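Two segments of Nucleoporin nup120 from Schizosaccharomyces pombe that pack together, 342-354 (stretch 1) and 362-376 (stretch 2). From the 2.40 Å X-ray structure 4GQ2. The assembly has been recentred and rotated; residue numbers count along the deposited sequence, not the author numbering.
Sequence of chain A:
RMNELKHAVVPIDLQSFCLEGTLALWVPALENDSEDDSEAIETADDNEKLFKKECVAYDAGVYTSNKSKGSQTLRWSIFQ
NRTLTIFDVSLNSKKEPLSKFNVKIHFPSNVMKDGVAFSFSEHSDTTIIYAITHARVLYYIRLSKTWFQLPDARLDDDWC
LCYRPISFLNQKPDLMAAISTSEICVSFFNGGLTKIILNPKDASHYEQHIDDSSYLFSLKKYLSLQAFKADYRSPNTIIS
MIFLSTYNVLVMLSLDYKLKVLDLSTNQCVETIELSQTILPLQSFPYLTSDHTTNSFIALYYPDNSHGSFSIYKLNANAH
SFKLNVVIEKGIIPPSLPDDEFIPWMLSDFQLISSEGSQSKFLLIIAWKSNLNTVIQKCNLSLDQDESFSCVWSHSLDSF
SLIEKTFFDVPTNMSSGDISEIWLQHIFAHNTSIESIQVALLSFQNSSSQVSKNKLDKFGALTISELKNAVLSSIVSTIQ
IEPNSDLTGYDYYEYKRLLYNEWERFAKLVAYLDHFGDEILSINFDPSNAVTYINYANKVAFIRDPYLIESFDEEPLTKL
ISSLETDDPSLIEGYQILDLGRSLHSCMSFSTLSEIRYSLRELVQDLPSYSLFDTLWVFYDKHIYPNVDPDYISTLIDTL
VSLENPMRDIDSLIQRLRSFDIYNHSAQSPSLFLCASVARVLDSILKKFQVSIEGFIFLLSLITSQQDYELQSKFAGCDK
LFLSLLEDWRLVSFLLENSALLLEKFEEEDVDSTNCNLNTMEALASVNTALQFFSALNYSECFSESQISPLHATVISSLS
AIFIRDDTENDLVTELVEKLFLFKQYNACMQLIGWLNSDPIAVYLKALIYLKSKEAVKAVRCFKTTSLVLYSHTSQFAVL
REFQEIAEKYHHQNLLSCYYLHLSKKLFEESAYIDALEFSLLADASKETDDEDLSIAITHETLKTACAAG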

# COMPACT_ATOMS: atom_id res chain seq x y z
N PHE A 342 16.42 -10.11 35.52
CA PHE A 342 15.81 -9.80 36.81
C PHE A 342 14.29 -9.72 36.62
O PHE A 342 13.54 -9.49 37.57
CB PHE A 342 16.40 -8.53 37.46
CG PHE A 342 16.93 -7.52 36.49
CD1 PHE A 342 16.09 -6.60 35.87
CD2 PHE A 342 18.29 -7.47 36.20
CE1 PHE A 342 16.58 -5.66 34.98
CE2 PHE A 342 18.80 -6.54 35.30
CZ PHE A 342 17.94 -5.63 34.70
N ILE A 343 13.87 -9.90 35.36
CA ILE A 343 12.49 -10.26 35.01
C ILE A 343 12.48 -11.70 34.48
O ILE A 343 13.42 -12.11 33.78
CB ILE A 343 11.84 -9.28 34.00
CG1 ILE A 343 12.74 -9.03 32.77
CG2 ILE A 343 11.49 -7.96 34.67
CD1 ILE A 343 12.42 -9.89 31.57
N PRO A 344 11.43 -12.48 34.80
CA PRO A 344 11.48 -13.92 34.52
C PRO A 344 11.20 -14.28 33.05
O PRO A 344 10.52 -13.54 32.35
CB PRO A 344 10.39 -14.49 35.42
CG PRO A 344 9.39 -13.38 35.55
CD PRO A 344 10.13 -12.08 35.38
N TRP A 345 11.75 -15.42 32.62
CA TRP A 345 11.49 -15.98 31.30
C TRP A 345 11.04 -17.41 31.43
O TRP A 345 11.63 -18.19 32.17
CB TRP A 345 12.75 -15.94 30.44
CG TRP A 345 13.10 -14.61 29.83
CD1 TRP A 345 14.02 -13.67 30.30
CD2 TRP A 345 12.57 -14.02 28.59
NE1 TRP A 345 14.08 -12.59 29.47
CE2 TRP A 345 13.24 -12.73 28.42
CE3 TRP A 345 11.64 -14.42 27.63
CZ2 TRP A 345 12.98 -11.89 27.34
CZ3 TRP A 345 11.38 -13.57 26.55
CH2 TRP A 345 12.03 -12.33 26.41
N MET A 346 9.98 -17.76 30.70
CA MET A 346 9.44 -19.12 30.71
C MET A 346 9.52 -19.77 29.34
O MET A 346 9.36 -19.12 28.31
CB MET A 346 7.98 -19.13 31.18
CG MET A 346 7.78 -18.85 32.65
SD MET A 346 6.10 -19.23 33.19
CE MET A 346 6.04 -18.35 34.75
N LEU A 347 9.77 -21.08 29.34
CA LEU A 347 9.70 -21.87 28.13
C LEU A 347 8.26 -21.88 27.65
O LEU A 347 7.34 -22.19 28.41
CB LEU A 347 10.17 -23.30 28.38
CG LEU A 347 10.19 -24.22 27.17
CD1 LEU A 347 11.12 -23.64 26.11
CD2 LEU A 347 10.63 -25.63 27.53
N SER A 348 8.06 -21.51 26.38
CA SER A 348 6.75 -21.60 25.77
C SER A 348 6.60 -22.90 24.98
O SER A 348 5.58 -23.58 25.09
CB SER A 348 6.50 -20.39 24.85
OG SER A 348 5.42 -20.64 23.96
N ASP A 349 7.62 -23.24 24.19
CA ASP A 349 7.55 -24.38 23.30
C ASP A 349 8.92 -24.62 22.68
O ASP A 349 9.81 -23.77 22.80
CB ASP A 349 6.51 -24.11 22.20
CG ASP A 349 6.00 -25.38 21.54
OD1 ASP A 349 6.48 -26.49 21.86
OD2 ASP A 349 5.10 -25.26 20.68
N PHE A 350 9.09 -25.77 22.03
CA PHE A 350 10.33 -26.06 21.32
C PHE A 350 10.12 -27.17 20.29
O PHE A 350 9.18 -27.96 20.39
CB PHE A 350 11.49 -26.37 22.29
CG PHE A 350 11.29 -27.61 23.13
CD1 PHE A 350 10.46 -27.59 24.23
CD2 PHE A 350 11.96 -28.79 22.82
CE1 PHE A 350 10.27 -28.73 25.00
CE2 PHE A 350 11.79 -29.93 23.58
CZ PHE A 350 10.94 -29.90 24.68
N GLN A 351 10.98 -27.21 19.27
CA GLN A 351 10.92 -28.26 18.25
C GLN A 351 12.29 -28.92 18.07
O GLN A 351 13.31 -28.34 18.45
CB GLN A 351 10.45 -27.71 16.90
CG GLN A 351 9.05 -27.14 16.89
CD GLN A 351 7.98 -28.20 16.80
OE1 GLN A 351 7.55 -28.56 15.70
NE2 GLN A 351 7.54 -28.70 17.95
N LEU A 352 12.30 -30.10 17.47
CA LEU A 352 13.54 -30.83 17.20
C LEU A 352 13.57 -31.33 15.76
O LEU A 352 12.59 -31.89 15.26
CB LEU A 352 13.69 -32.00 18.18
CG LEU A 352 14.84 -32.99 18.02
CD1 LEU A 352 16.18 -32.35 18.35
CD2 LEU A 352 14.60 -34.22 18.88
N ILE A 353 14.71 -31.12 15.09
CA ILE A 353 14.87 -31.51 13.69
C ILE A 353 16.23 -32.19 13.45
O ILE A 353 17.28 -31.59 13.70
CB ILE A 353 14.72 -30.29 12.74
CG1 ILE A 353 13.36 -29.60 12.91
CG2 ILE A 353 14.91 -30.70 11.28
CD1 ILE A 353 13.37 -28.42 13.85
N SER A 354 16.20 -33.43 12.98
CA SER A 354 17.41 -34.13 12.53
C SER A 354 17.54 -34.02 11.02
O SER A 354 16.54 -33.95 10.30
CB SER A 354 17.41 -35.60 12.98
OG SER A 354 16.28 -36.30 12.50
N PHE A 362 21.62 -32.38 14.61
CA PHE A 362 20.28 -32.03 15.11
C PHE A 362 20.09 -30.52 15.21
O PHE A 362 21.06 -29.77 15.35
CB PHE A 362 20.03 -32.64 16.49
CG PHE A 362 20.15 -34.14 16.53
CD1 PHE A 362 19.10 -34.94 16.09
CD2 PHE A 362 21.30 -34.74 17.02
CE1 PHE A 362 19.20 -36.32 16.12
CE2 PHE A 362 21.40 -36.12 17.05
CZ PHE A 362 20.36 -36.91 16.61
N LEU A 363 18.83 -30.11 15.17
CA LEU A 363 18.45 -28.70 15.30
C LEU A 363 17.31 -28.54 16.30
O LEU A 363 16.24 -29.13 16.14
CB LEU A 363 18.07 -28.13 13.93
CG LEU A 363 17.52 -26.70 13.83
CD1 LEU A 363 18.44 -25.68 14.49
CD2 LEU A 363 17.27 -26.36 12.37
N LEU A 364 17.56 -27.73 17.33
CA LEU A 364 16.55 -27.48 18.36
C LEU A 364 16.14 -26.01 18.38
O LEU A 364 16.94 -25.13 18.71
CB LEU A 364 17.05 -27.91 19.74
CG LEU A 364 16.02 -27.88 20.88
CD1 LEU A 364 15.11 -29.10 20.83
CD2 LEU A 364 16.69 -27.78 22.24
N ILE A 365 14.88 -25.76 18.02
CA ILE A 365 14.31 -24.41 18.05
C ILE A 365 13.51 -24.24 19.34
O ILE A 365 12.70 -25.10 19.69
CB ILE A 365 13.41 -24.13 16.82
CG1 ILE A 365 14.16 -24.44 15.52
CG2 ILE A 365 12.93 -22.68 16.81
CD1 ILE A 365 13.27 -24.83 14.36
N ILE A 366 13.77 -23.15 20.05
CA ILE A 366 13.17 -22.90 21.35
C ILE A 366 12.52 -21.52 21.38
O ILE A 366 13.13 -20.55 20.94
CB ILE A 366 14.23 -22.95 22.47
CG1 ILE A 366 15.21 -24.12 22.27
CG2 ILE A 366 13.57 -23.01 23.84
CD1 ILE A 366 16.45 -24.05 23.14
N ALA A 367 11.30 -21.45 21.92
CA ALA A 367 10.58 -20.19 22.11
C ALA A 367 10.46 -19.83 23.59
O ALA A 367 9.99 -20.63 24.40
CB ALA A 367 9.20 -20.25 21.47
N TRP A 368 10.86 -18.61 23.92
CA TRP A 368 10.82 -18.10 25.29
C TRP A 368 9.82 -17.01 25.44
O TRP A 368 9.63 -16.19 24.54
CB TRP A 368 12.20 -17.62 25.72
CG TRP A 368 13.21 -18.74 25.73
CD1 TRP A 368 14.12 -19.07 24.74
CD2 TRP A 368 13.40 -19.75 26.78
NE1 TRP A 368 14.85 -20.18 25.10
CE2 TRP A 368 14.47 -20.63 26.31
CE3 TRP A 368 12.82 -19.99 28.03
CZ2 TRP A 368 14.93 -21.71 27.06
CZ3 TRP A 368 13.28 -21.08 28.78
CH2 TRP A 368 14.31 -21.92 28.31
N LYS A 369 9.18 -16.98 26.60
CA LYS A 369 8.04 -16.11 26.86
C LYS A 369 8.28 -15.30 28.12
O LYS A 369 8.84 -15.80 29.10
CB LYS A 369 6.78 -16.97 27.01
CG LYS A 369 5.50 -16.25 27.38
CD LYS A 369 4.36 -17.25 27.51
CE LYS A 369 3.00 -16.56 27.44
NZ LYS A 369 1.96 -17.45 26.83
N SER A 370 7.88 -14.03 28.08
CA SER A 370 7.86 -13.18 29.26
C SER A 370 6.74 -12.17 29.10
O SER A 370 6.94 -11.09 28.53
CB SER A 370 9.20 -12.47 29.46
OG SER A 370 9.24 -11.81 30.71
N ASN A 371 5.56 -12.52 29.62
CA ASN A 371 4.34 -11.76 29.37
C ASN A 371 4.24 -11.64 27.84
O ASN A 371 4.25 -12.65 27.15
CB ASN A 371 4.39 -10.39 30.06
CG ASN A 371 4.38 -10.49 31.57
OD1 ASN A 371 3.58 -11.23 32.14
ND2 ASN A 371 5.25 -9.74 32.23
N LEU A 372 4.13 -10.42 27.33
CA LEU A 372 4.01 -10.17 25.90
C LEU A 372 5.33 -10.10 25.12
O LEU A 372 5.34 -9.75 23.94
CB LEU A 372 3.20 -8.89 25.68
CG LEU A 372 1.78 -8.85 26.24
CD1 LEU A 372 1.20 -7.46 26.04
CD2 LEU A 372 0.90 -9.90 25.59
N ASN A 373 6.43 -10.41 25.79
CA ASN A 373 7.75 -10.43 25.16
C ASN A 373 8.14 -11.84 24.75
O ASN A 373 7.69 -12.81 25.37
CB ASN A 373 8.81 -9.87 26.12
CG ASN A 373 8.73 -8.36 26.26
OD1 ASN A 373 8.59 -7.84 27.36
ND2 ASN A 373 8.83 -7.65 25.14
N THR A 374 8.99 -11.96 23.74
CA THR A 374 9.31 -13.26 23.14
C THR A 374 10.75 -13.32 22.60
O THR A 374 11.22 -12.39 21.96
CB THR A 374 8.33 -13.57 21.98
OG1 THR A 374 6.98 -13.42 22.44
CG2 THR A 374 8.53 -14.98 21.46
N VAL A 375 11.43 -14.44 22.87
CA VAL A 375 12.72 -14.73 22.24
C VAL A 375 12.72 -16.11 21.61
O VAL A 375 12.26 -17.08 22.20
CB VAL A 375 13.92 -14.61 23.22
CG1 VAL A 375 15.23 -14.95 22.52
CG2 VAL A 375 14.01 -13.20 23.80
N ILE A 376 13.24 -16.19 20.38
CA ILE A 376 13.41 -17.47 19.71
C ILE A 376 14.90 -17.78 19.60
O ILE A 376 15.70 -16.92 19.22
CB ILE A 376 12.71 -17.51 18.33
CG1 ILE A 376 11.21 -17.76 18.48
CG2 ILE A 376 13.26 -18.63 17.46
CD1 ILE A 376 10.41 -16.55 18.91

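What holds the two backbones together? Strand 346-354 runs antiparallel to strand 362-370, and a ladder of backbone hydrogen bonds joins them. At one end, Ile353 N donates to Leu363 O at 2.7 Å and Leu363 N returns a bond to Ile353 O at 2.6 Å. The pairing repeats at Gln351, whose N lies 2.8 Å from Ile365 O while Ile365 N reaches Gln351 O at 3.1 Å, and again near the far end, where Met346 N meets Lys369 O at 2.8 Å and Lys369 N meets Met346 O at 2.7 Å. Between these rungs, CA-H groups point at carbonyls as well, as in the 3.4 Å contact of Leu352 CA with Leu363 O.

How does the ladder cope with an extra residue? The register shifts by one between Leu347 and Asp349, so Ser348 forms a beta bulge, with psi at -46° where its strand neighbours have extended values. Ala367 faces two residues at once: its O accepts from Ser348 N at 2.9 Å, and its N donates to Asp349 O, also at 2.9 Å. At the bulge the side chain of Ser348 points toward the other stretch, its CB 4.3 Å from Ala367 CB and 4.1 Å from Lys369 CB. Asp349 also braces its own strand, its OD1 accepting a hydrogen bond from Phe350 N at 2.7 Å.

Which bumps fill which hollows along the sheet? On the face carrying Leu347, Phe350, Leu352, Ile366 and Trp368, Leu347 is a bump that meets two partners lying to one side of its CD1. Its CD1 sits 4.2 Å from the centroid of the Trp368 six-membered ring, almost on the ring normal, a CH-pi contact over the flat face; the same methyl touches Ile366 CG2 at 3.4 Å. Further along, Leu364 CD1 nestles against the edge of the Phe350 ring, 3.7 Å from Phe350 CD2, and lies 4.2 Å from Leu352 CB, so one methyl serves two neighbours. On the opposite face, Ile353 CD1 extends diagonally to Ile365 CD1 at 3.6 Å, while Ile353 CB and Leu363 CB stand 4.2 Å apart across their rung. These branched aliphatic groups have no polarity to satisfy, and close packing favours them through dispersion and the exclusion of water.

What closes the end of the contact? Trp345, just before the strand, has its CA-to-CB bond sideways to the other stretch, but the end of its indole comes nearer and lies against the turn region. Ser370 CB sits over one face of the six-membered ring, 3.7 Å from its centroid, and Val375 CG2 presses to 3.4 Å from Trp345 CH2. The hairpin makes this surface: a type II' turn from Ser370 to Asn373 brings Val375 back alongside Trp368, whose CB packs 3.8 Å from Trp345 CE3. Ser370 does double duty, for its OG donates a 2.7 Å hydrogen bond to Pro344 O, fastening the loop ahead of Trp345 while its CB rests on the indole.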